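Local coordinates for protein beta-galactosidase (Trichoderma reesei, PDB 3OG2) that probably hydrolyses beta-D-galactosides to release terminal non-reducing beta-D-galactose, as a glycoprotein of glycoside hydrolase family 35, at residues A[22-28]-A[208-212]. Where two conformers were deposited one is given. Residues are numbered along the deposited sequence.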
ATOM      1  N   LEU A  22       9.267 -28.798  -2.753  1.00 11.02           N
ATOM      2  CA  LEU A  22      10.674 -29.136  -2.424  1.00 10.93           C
ATOM      3  C   LEU A  22      10.864 -29.408  -0.932  1.00 11.67           C
ATOM      4  O   LEU A  22      11.987 -29.711  -0.489  1.00 14.04           O
ATOM      5  CB  LEU A  22      11.566 -27.989  -2.876  1.00 11.17           C
ATOM      6  CG  LEU A  22      11.528 -27.764  -4.372  1.00 11.32           C
ATOM      7  CD1 LEU A  22      12.465 -26.604  -4.749  1.00 13.17           C
ATOM      8  CD2 LEU A  22      11.938 -29.020  -5.144  1.00 19.02           C
ATOM      9  N   GLN A  23       9.801 -29.248  -0.168  1.00 10.89           N
ATOM     10  CA  GLN A  23       9.768 -29.339   1.286  1.00 10.25           C
ATOM     11  C   GLN A  23       8.355 -29.722   1.677  1.00  9.69           C
ATOM     12  O   GLN A  23       7.456 -29.552   0.844  1.00 11.20           O
ATOM     13  CB  GLN A  23      10.248 -28.035   1.970  1.00 11.33           C
ATOM     14  CG  GLN A  23       9.782 -26.741   1.275  1.00 10.34           C
ATOM     15  CD  GLN A  23       8.286 -26.517   1.417  1.00  8.53           C
ATOM     16  OE1 GLN A  23       7.793 -26.652   2.544  1.00 10.12           O
ATOM     17  NE2 GLN A  23       7.535 -26.239   0.342  1.00 10.07           N
ATOM     18  N   ASN A  24       8.137 -30.077   2.942  1.00 10.87           N
ATOM     19  CA  ASN A  24       6.749 -30.474   3.228  1.00 12.61           C
ATOM     20  C   ASN A  24       6.095 -29.554   4.251  1.00 11.26           C
ATOM     21  O   ASN A  24       5.056 -29.893   4.804  1.00 15.43           O
ATOM     22  CB  ASN A  24       6.672 -31.926   3.665  1.00 18.26           C
ATOM     23  CG  ASN A  24       7.258 -32.093   5.023  1.00 23.08           C
ATOM     24  OD1 ASN A  24       8.127 -31.341   5.436  1.00 26.94           O
ATOM     25  ND2 ASN A  24       6.760 -33.090   5.760  1.00 48.83           N
ATOM     26  N   ILE A  25       6.632 -28.367   4.475  1.00 10.21           N
ATOM     27  CA  ILE A  25       5.999 -27.390   5.374  0.50  9.41           C
ATOM     28  C   ILE A  25       4.875 -26.662   4.650  1.00  8.96           C
ATOM     29  O   ILE A  25       3.786 -26.493   5.189  1.00 12.39           O
ATOM     30  CB  ILE A  25       7.123 -26.483   5.893  0.50 10.67           C
ATOM     31  CG1 ILE A  25       8.330 -27.329   6.390  0.50 11.90           C
ATOM     32  CG2 ILE A  25       6.697 -25.517   6.973  0.50 10.51           C
ATOM     33  CD1 ILE A  25       7.943 -28.272   7.515  0.50 15.87           C
ATOM     34  N   VAL A  26       5.151 -26.216   3.428  1.00  8.95           N
ATOM     35  CA  VAL A  26       4.152 -25.493   2.624  1.00  8.24           C
ATOM     36  C   VAL A  26       3.879 -26.311   1.376  1.00  8.51           C
ATOM     37  O   VAL A  26       4.767 -26.453   0.535  1.00  9.16           O
ATOM     38  CB  VAL A  26       4.599 -24.067   2.234  1.00  8.57           C
ATOM     39  CG1 VAL A  26       3.482 -23.315   1.508  1.00  9.41           C
ATOM     40  CG2 VAL A  26       5.007 -23.241   3.467  1.00 11.40           C
ATOM     41  N   THR A  27       2.657 -26.873   1.301  1.00  8.59           N
ATOM     42  CA  THR A  27       2.308 -27.716   0.194  1.00  7.65           C
ATOM     43  C   THR A  27       0.961 -27.254  -0.352  1.00  8.08           C
ATOM     44  O   THR A  27       0.388 -26.253   0.151  1.00  9.49           O
ATOM     45  CB  THR A  27       2.316 -29.209   0.583  1.00  9.17           C
ATOM     46  OG1 THR A  27       1.364 -29.452   1.653  1.00 10.98           O
ATOM     47  CG2 THR A  27       3.686 -29.691   1.029  1.00 10.91           C
ATOM     48  N   TRP A  28       0.417 -27.927  -1.357  1.00  8.38           N
ATOM     49  CA  TRP A  28      -0.817 -27.421  -1.965  1.00  8.13           C
ATOM     50  C   TRP A  28      -1.520 -28.596  -2.655  1.00  8.54           C
ATOM     51  O   TRP A  28      -0.864 -29.575  -3.013  1.00  9.71           O
ATOM     52  CB  TRP A  28      -0.582 -26.252  -2.971  1.00  9.11           C
ATOM     53  CG  TRP A  28       0.189 -26.756  -4.178  1.00  8.87           C
ATOM     54  CD1 TRP A  28      -0.332 -27.284  -5.334  1.00  9.98           C
ATOM     55  CD2 TRP A  28       1.622 -26.787  -4.296  1.00  8.70           C
ATOM     56  NE1 TRP A  28       0.656 -27.665  -6.175  1.00  9.53           N
ATOM     57  CE2 TRP A  28       1.866 -27.366  -5.573  1.00  8.76           C
ATOM     58  CE3 TRP A  28       2.719 -26.403  -3.496  1.00  8.88           C
ATOM     59  CZ2 TRP A  28       3.144 -27.560  -6.052  1.00 10.28           C
ATOM     60  CZ3 TRP A  28       3.973 -26.635  -4.018  1.00 10.67           C
ATOM     61  CH2 TRP A  28       4.193 -27.203  -5.269  1.00 10.84           C
ATOM     62  N   ILE A 208      15.865 -20.519  -2.237  1.00  8.28           N
ATOM     63  CA  ILE A 208      14.425 -20.471  -2.072  1.00  8.15           C
ATOM     64  C   ILE A 208      13.877 -21.870  -2.324  1.00  7.50           C
ATOM     65  O   ILE A 208      14.105 -22.390  -3.430  1.00  8.53           O
ATOM     66  CB  ILE A 208      13.797 -19.443  -3.038  1.00  8.47           C
ATOM     67  CG1 ILE A 208      14.319 -18.038  -2.762  1.00  9.64           C
ATOM     68  CG2 ILE A 208      12.283 -19.510  -3.014  1.00  9.19           C
ATOM     69  CD1 ILE A 208      13.943 -17.464  -1.384  1.00  8.90           C
ATOM     70  N   ILE A 209      13.218 -22.456  -1.308  1.00  8.27           N
ATOM     71  CA  ILE A 209      12.668 -23.812  -1.460  1.00  8.25           C
ATOM     72  C   ILE A 209      11.163 -23.804  -1.230  1.00  7.79           C
ATOM     73  O   ILE A 209      10.532 -24.823  -1.457  1.00  9.81           O
ATOM     74  CB  ILE A 209      13.335 -24.835  -0.519  1.00 10.02           C
ATOM     75  CG1 ILE A 209      13.232 -24.442   0.952  1.00 10.16           C
ATOM     76  CG2 ILE A 209      14.793 -25.061  -0.980  1.00 11.92           C
ATOM     77  CD1 ILE A 209      13.784 -25.556   1.873  1.00 13.54           C
ATOM     78  N   VAL A 210      10.553 -22.673  -0.785  1.00  8.00           N
ATOM     79  CA  VAL A 210       9.112 -22.595  -0.680  1.00  7.77           C
ATOM     80  C   VAL A 210       8.523 -22.540  -2.073  1.00  7.41           C
ATOM     81  O   VAL A 210       9.251 -22.389  -3.072  1.00  8.09           O
ATOM     82  CB  VAL A 210       8.678 -21.378   0.173  1.00  8.28           C
ATOM     83  CG1 VAL A 210       9.164 -21.611   1.645  1.00 10.79           C
ATOM     84  CG2 VAL A 210       9.159 -20.050  -0.394  1.00  9.86           C
ATOM     85  N   PRO A 211       7.204 -22.720  -2.182  1.00  7.90           N
ATOM     86  CA  PRO A 211       6.607 -22.723  -3.521  1.00  7.51           C
ATOM     87  C   PRO A 211       6.732 -21.347  -4.181  1.00  7.21           C
ATOM     88  O   PRO A 211       6.643 -20.308  -3.535  1.00  7.87           O
ATOM     89  CB  PRO A 211       5.147 -23.050  -3.274  1.00  8.62           C
ATOM     90  CG  PRO A 211       5.178 -23.815  -1.938  1.00  9.82           C
ATOM     91  CD  PRO A 211       6.202 -23.051  -1.137  1.00  8.14           C
ATOM     92  N   LEU A 212       6.853 -21.454  -5.522  1.00  7.63           N
ATOM     93  CA  LEU A 212       6.882 -20.245  -6.365  1.00  7.43           C
ATOM     94  C   LEU A 212       5.490 -20.002  -6.936  1.00  7.43           C
ATOM     95  O   LEU A 212       4.866 -20.929  -7.467  1.00  8.50           O
ATOM     96  CB  LEU A 212       7.857 -20.413  -7.556  1.00  8.51           C
ATOM     97  CG  LEU A 212       9.290 -20.709  -7.147  1.00 10.07           C
ATOM     98  CD1 LEU A 212      10.115 -20.991  -8.407  1.00 13.05           C
ATOM     99  CD2 LEU A 212       9.820 -19.562  -6.304  1.00 15.56           C
TER
HETATM  100  O   HOH W   1       8.404 -26.134  -2.502  1.00 10.71           O
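Residues 22-28 turn from a loop into the short strand 26-28, while 208-212 is an irregular loop that follows helix 193-205. The nearest CA pairs are Leu22 and Ile209, 5.8 Å apart, and Val26 and Val210, 6.6 Å apart. No direct hydrogen bond joins them. One water bridges the gap: it accepts from Leu22 N (2.8 Å) and Gln23 NE2 (3.0 Å) and donates to Ile209 O (2.7 Å). Gln23 also braces its own loop. Gln23 OE1 accepts from Val26 N at 2.8 Å, and Gln23 NE2 donates to Val26 O, also at 2.8 Å. The Gln23 CG packs on Ile209 O at 3.4 Å. Pro211 faces the strand. Pro211 CD lies 3.8 Å from Val26 CG1, and Pro211 CG lies 3.7 Å from Trp28 CZ3. At the other end, Leu22 CB meets Ile209 CB at 4.3 Å. Behind the contact, Val26 touches Ile173 and Pro211 touches Leu174, both on barrel strand 172-177. The contact thus packs the start of hairpin 26-35, and the loop leading into it, against a TIM-barrel loop, away from the galactose site. Polar contact runs through one water, since Gln23 NE2 donates to Val26 O and that water; direct contact is mainly apolar, centred on Pro211.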